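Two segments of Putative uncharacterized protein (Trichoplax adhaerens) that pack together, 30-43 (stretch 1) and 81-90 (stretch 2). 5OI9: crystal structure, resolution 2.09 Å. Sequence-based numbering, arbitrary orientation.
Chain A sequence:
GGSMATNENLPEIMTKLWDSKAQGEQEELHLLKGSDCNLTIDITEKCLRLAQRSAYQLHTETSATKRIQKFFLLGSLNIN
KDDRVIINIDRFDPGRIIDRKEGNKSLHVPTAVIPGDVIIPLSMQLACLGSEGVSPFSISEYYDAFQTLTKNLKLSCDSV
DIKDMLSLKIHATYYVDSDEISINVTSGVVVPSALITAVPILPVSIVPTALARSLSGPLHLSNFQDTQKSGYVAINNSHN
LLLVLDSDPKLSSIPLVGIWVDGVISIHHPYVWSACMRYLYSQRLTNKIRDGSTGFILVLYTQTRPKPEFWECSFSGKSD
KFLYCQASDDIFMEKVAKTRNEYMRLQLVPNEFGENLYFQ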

# COMPACT_ATOMS: atom_id res chain seq x y z
N HIS A 30 -11.19 -4.18 1.14
CA HIS A 30 -9.82 -4.66 1.28
C HIS A 30 -8.98 -4.07 0.16
O HIS A 30 -9.50 -3.70 -0.90
N LEU A 31 -7.67 -4.00 0.41
CA LEU A 31 -6.73 -3.41 -0.55
C LEU A 31 -6.90 -3.97 -1.95
O LEU A 31 -6.93 -3.23 -2.94
N LEU A 32 -7.02 -5.30 -2.07
CA LEU A 32 -7.04 -5.97 -3.36
C LEU A 32 -8.44 -6.40 -3.76
O LEU A 32 -8.58 -7.29 -4.61
N LYS A 33 -9.48 -5.79 -3.19
CA LYS A 33 -10.84 -6.21 -3.48
C LYS A 33 -11.19 -5.97 -4.95
O LYS A 33 -11.66 -6.87 -5.65
N GLY A 34 -10.95 -4.75 -5.44
CA GLY A 34 -11.27 -4.42 -6.81
C GLY A 34 -10.48 -5.20 -7.84
O GLY A 34 -10.96 -5.38 -8.97
N SER A 35 -9.29 -5.68 -7.49
CA SER A 35 -8.45 -6.42 -8.42
C SER A 35 -8.61 -7.93 -8.29
O SER A 35 -7.71 -8.68 -8.67
N ASP A 36 -9.74 -8.40 -7.75
CA ASP A 36 -10.01 -9.83 -7.60
C ASP A 36 -8.94 -10.53 -6.77
O ASP A 36 -8.59 -11.68 -7.03
N CYS A 37 -8.41 -9.82 -5.76
CA CYS A 37 -7.32 -10.28 -4.89
C CYS A 37 -5.99 -10.42 -5.63
O CYS A 37 -5.08 -11.09 -5.13
N ASN A 38 -5.86 -9.80 -6.80
CA ASN A 38 -4.68 -9.93 -7.65
C ASN A 38 -3.81 -8.68 -7.53
O ASN A 38 -4.30 -7.56 -7.66
N LEU A 39 -2.51 -8.89 -7.30
CA LEU A 39 -1.52 -7.82 -7.32
C LEU A 39 -0.58 -8.06 -8.50
O LEU A 39 0.03 -9.13 -8.60
N THR A 40 -0.48 -7.07 -9.38
CA THR A 40 0.33 -7.17 -10.59
C THR A 40 1.63 -6.40 -10.40
O THR A 40 1.61 -5.25 -9.93
N ILE A 41 2.75 -7.02 -10.77
CA ILE A 41 4.07 -6.40 -10.71
C ILE A 41 4.65 -6.39 -12.12
O ILE A 41 4.77 -7.45 -12.75
N ASP A 42 5.02 -5.21 -12.61
CA ASP A 42 5.72 -5.06 -13.88
C ASP A 42 7.13 -4.55 -13.61
O ASP A 42 7.30 -3.50 -12.98
N ILE A 43 8.13 -5.29 -14.08
CA ILE A 43 9.54 -4.98 -13.84
C ILE A 43 10.23 -4.83 -15.19
O ILE A 43 10.22 -5.76 -16.00
N LYS A 81 -7.97 -0.21 -13.53
CA LYS A 81 -9.25 -0.74 -14.02
C LYS A 81 -9.98 -1.45 -12.89
O LYS A 81 -9.54 -2.50 -12.41
N ASP A 82 -11.12 -0.88 -12.49
CA ASP A 82 -11.93 -1.35 -11.37
C ASP A 82 -11.06 -1.56 -10.13
O ASP A 82 -11.06 -2.62 -9.50
N ASP A 83 -10.30 -0.52 -9.79
CA ASP A 83 -9.46 -0.50 -8.60
C ASP A 83 -8.44 -1.65 -8.60
O ASP A 83 -8.20 -2.29 -7.57
N ARG A 84 -7.84 -1.91 -9.76
CA ARG A 84 -6.83 -2.95 -9.91
C ARG A 84 -5.45 -2.35 -9.69
O ARG A 84 -5.03 -1.44 -10.41
N VAL A 85 -4.74 -2.87 -8.69
CA VAL A 85 -3.47 -2.29 -8.24
C VAL A 85 -2.33 -2.92 -9.02
O VAL A 85 -2.22 -4.15 -9.12
N ILE A 86 -1.46 -2.07 -9.57
CA ILE A 86 -0.27 -2.49 -10.30
C ILE A 86 0.92 -1.71 -9.78
O ILE A 86 0.84 -0.48 -9.62
N ILE A 87 2.02 -2.40 -9.51
CA ILE A 87 3.28 -1.78 -9.13
C ILE A 87 4.19 -1.78 -10.36
O ILE A 87 4.50 -2.84 -10.91
N ASN A 88 4.61 -0.59 -10.79
CA ASN A 88 5.47 -0.44 -11.96
C ASN A 88 6.89 -0.17 -11.48
O ASN A 88 7.21 0.93 -11.04
N ILE A 89 7.74 -1.19 -11.57
CA ILE A 89 9.12 -1.12 -11.09
C ILE A 89 10.02 -0.84 -12.29
O ILE A 89 10.10 -1.65 -13.22
N ASP A 90 10.73 0.30 -12.25
CA ASP A 90 11.54 0.70 -13.39
C ASP A 90 12.84 1.41 -13.00
O ASP A 90 13.49 1.99 -13.88

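How does the loop at the start of stretch 1 meet stretch 2? His30 stays out of reach; its ring (chi1 t) turns back on its own turn, where ND1 accepts a hydrogen bond from Leu32 N at 3.2 Å. The CA-to-CB bonds of Leu31 (t, p) and Leu32 (m, t) both run sideways, but the ends of these side chains come nearer, and Leu32 CD2 reaches Val85 CB at 4.5 Å. Lys33 leads its end away. A water lies between the backbones, its O 2.6 Å from Leu31 O and 2.7 Å from Asp83 O, and accepts a weak hydrogen bond from Gly34 N at 3.0 Å.

Why can the chains come so close at Gly34 and Ser35? Gly34 has no side chain, and a CB there would point toward stretch 2, 2.5 Å from both Asp82 O and Asp83 CB, a clash in either case. Ser35 (p) points sideways, its CB lying 3.5 Å from Arg84 CA, while its OG donates a very short 2.4 Å hydrogen bond to Asn38 O within its own stretch.

What holds the polar edge of the contact? Asp36 (m) starts sideways, but its end comes nearer and forms a salt bridge with Arg84 (t, t, m), which bends at chi3: Asp36 OD2 lies 2.9 Å from Arg84 NH2, at the edge of the guanidinium, although the hydrogen bond itself is weak in angle. Cys37 takes no part. Asn38 (t) points toward stretch 2 and works through a second water, whose O lies 2.9 Å from Asn38 OD1, 3.2 Å from Val85 O and 2.6 Å from Thr40 OG1, thus bridging the entry to the paired strands.

How do side chains pack once the strands run parallel? Leu39 (t, p) brings CD1 to 3.9 Å from Val85 CG1 and 4.2 Å from Ile87 CG1. Beyond it, side chains alternate between faces. Thr40 (m) shares one face with Ile86 (m, t), its CB 3.7 Å from Ile86 CG1; on that same face Asp42 (m) sets OD2 3.8 Å from Ile86 CG2 and CB 4.0 Å from Asn88 OD1, its carboxylate oxygens being hydrogen-bonded elsewhere in the structure. The other face is aliphatic: Ile41 (m, m) puts CD1 3.6 Å from Ile87 CB and CG2 3.7 Å from Ile89 CD1, and Ile43 (m, t) places CG1 4.1 Å from that same Ile89 CD1. The methyl end of Ile89 (m, t) therefore meets two isoleucines of stretch 1, linking successive residues on this buried face.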

# COMPACT_ATOMS: atom_id res chain seq x y z
CB HIS A 30 -9.73 -6.19 1.28
CG HIS A 30 -8.35 -6.70 1.58
ND1 HIS A 30 -7.44 -7.03 0.60
CD2 HIS A 30 -7.72 -6.92 2.76
CE1 HIS A 30 -6.32 -7.43 1.16
NE2 HIS A 30 -6.46 -7.37 2.47
CB LEU A 31 -5.29 -3.63 -0.07
CG LEU A 31 -4.22 -3.13 -1.04
CD1 LEU A 31 -4.16 -1.62 -1.01
CD2 LEU A 31 -2.86 -3.75 -0.75
CB LEU A 32 -6.09 -7.17 -3.33
CG LEU A 32 -4.64 -6.84 -2.95
CD1 LEU A 32 -3.83 -8.11 -2.74
CD2 LEU A 32 -4.01 -5.96 -4.02
CB LYS A 33 -11.82 -5.46 -2.57
CG LYS A 33 -13.09 -6.23 -2.26
CD LYS A 33 -12.77 -7.46 -1.42
CE LYS A 33 -14.03 -8.15 -0.95
NZ LYS A 33 -13.71 -9.29 -0.04
CB SER A 35 -6.98 -6.04 -8.23
OG SER A 35 -6.44 -6.66 -7.07
CB ASP A 36 -10.16 -10.52 -8.96
CG ASP A 36 -10.96 -9.70 -9.95
OD1 ASP A 36 -12.16 -9.47 -9.72
OD2 ASP A 36 -10.37 -9.28 -10.97
CB CYS A 37 -7.67 -11.60 -4.19
SG CYS A 37 -9.34 -11.68 -3.49
CB ASN A 38 -5.11 -10.16 -9.11
CG ASN A 38 -3.94 -10.36 -10.06
OD1 ASN A 38 -2.97 -9.60 -10.06
ND2 ASN A 38 -4.04 -11.39 -10.90
CB LEU A 39 -0.74 -7.77 -6.00
CG LEU A 39 0.36 -6.71 -5.91
CD1 LEU A 39 -0.23 -5.31 -6.02
CD2 LEU A 39 1.16 -6.86 -4.62
CB THR A 40 -0.44 -6.63 -11.80
OG1 THR A 40 -1.53 -7.51 -12.10
CG2 THR A 40 0.47 -6.51 -13.02
CB ILE A 41 5.00 -7.15 -9.74
CG1 ILE A 41 4.32 -7.39 -8.39
CG2 ILE A 41 6.31 -6.40 -9.56
CD1 ILE A 41 4.00 -6.12 -7.62
CB ASP A 42 4.98 -4.11 -14.82
CG ASP A 42 3.64 -4.67 -15.28
OD1 ASP A 42 3.50 -5.90 -15.34
OD2 ASP A 42 2.74 -3.86 -15.59
CB ILE A 43 10.23 -6.07 -13.00
CG1 ILE A 43 9.40 -6.41 -11.77
CG2 ILE A 43 11.63 -5.63 -12.60
CD1 ILE A 43 10.02 -7.49 -10.91
CB LYS A 81 -9.06 -1.65 -15.24
CG LYS A 81 -8.31 -2.97 -15.09
CD LYS A 81 -8.52 -3.79 -16.36
CE LYS A 81 -7.71 -5.08 -16.43
NZ LYS A 81 -7.86 -5.74 -17.77
CB ASP A 82 -12.70 -2.63 -11.72
CG ASP A 82 -13.72 -3.01 -10.64
OD1 ASP A 82 -14.69 -2.26 -10.44
OD2 ASP A 82 -13.53 -4.07 -10.00
CB ASP A 83 -10.32 -0.52 -7.33
CG ASP A 83 -11.27 0.67 -7.25
OD1 ASP A 83 -10.85 1.80 -7.59
OD2 ASP A 83 -12.44 0.48 -6.85
CB ARG A 84 -6.92 -3.60 -11.29
CG ARG A 84 -5.70 -4.41 -11.68
CD ARG A 84 -6.01 -5.40 -12.79
NE ARG A 84 -6.98 -6.41 -12.35
CZ ARG A 84 -7.13 -7.59 -12.94
NH1 ARG A 84 -6.38 -7.92 -13.98
NH2 ARG A 84 -8.03 -8.45 -12.48
CB VAL A 85 -3.29 -2.49 -6.73
CG1 VAL A 85 -1.99 -1.84 -6.27
CG2 VAL A 85 -4.47 -1.93 -5.97
CB ILE A 86 -0.43 -2.27 -11.82
CG1 ILE A 86 -1.59 -3.11 -12.37
CG2 ILE A 86 0.87 -2.60 -12.55
CD1 ILE A 86 -1.78 -2.98 -13.87
CB ILE A 87 3.95 -2.51 -7.95
CG1 ILE A 87 2.97 -2.65 -6.78
CG2 ILE A 87 5.20 -1.77 -7.51
CD1 ILE A 87 2.42 -1.34 -6.28
CB ASN A 88 4.96 0.70 -12.85
CG ASN A 88 5.68 0.75 -14.19
OD1 ASN A 88 6.07 -0.27 -14.74
ND2 ASN A 88 5.86 1.96 -14.72
CB ILE A 89 9.53 -2.42 -10.39
CG1 ILE A 89 8.57 -2.73 -9.24
CG2 ILE A 89 10.96 -2.33 -9.89
CD1 ILE A 89 8.92 -4.00 -8.47
CB ASP A 90 10.74 1.61 -14.33
CG ASP A 90 10.36 2.93 -13.69
OD1 ASP A 90 10.28 2.99 -12.44
OD2 ASP A 90 10.15 3.92 -14.43
O HOH W 1 -8.46 -3.15 -5.04
O HOH W 2 -3.41 -6.77 -10.42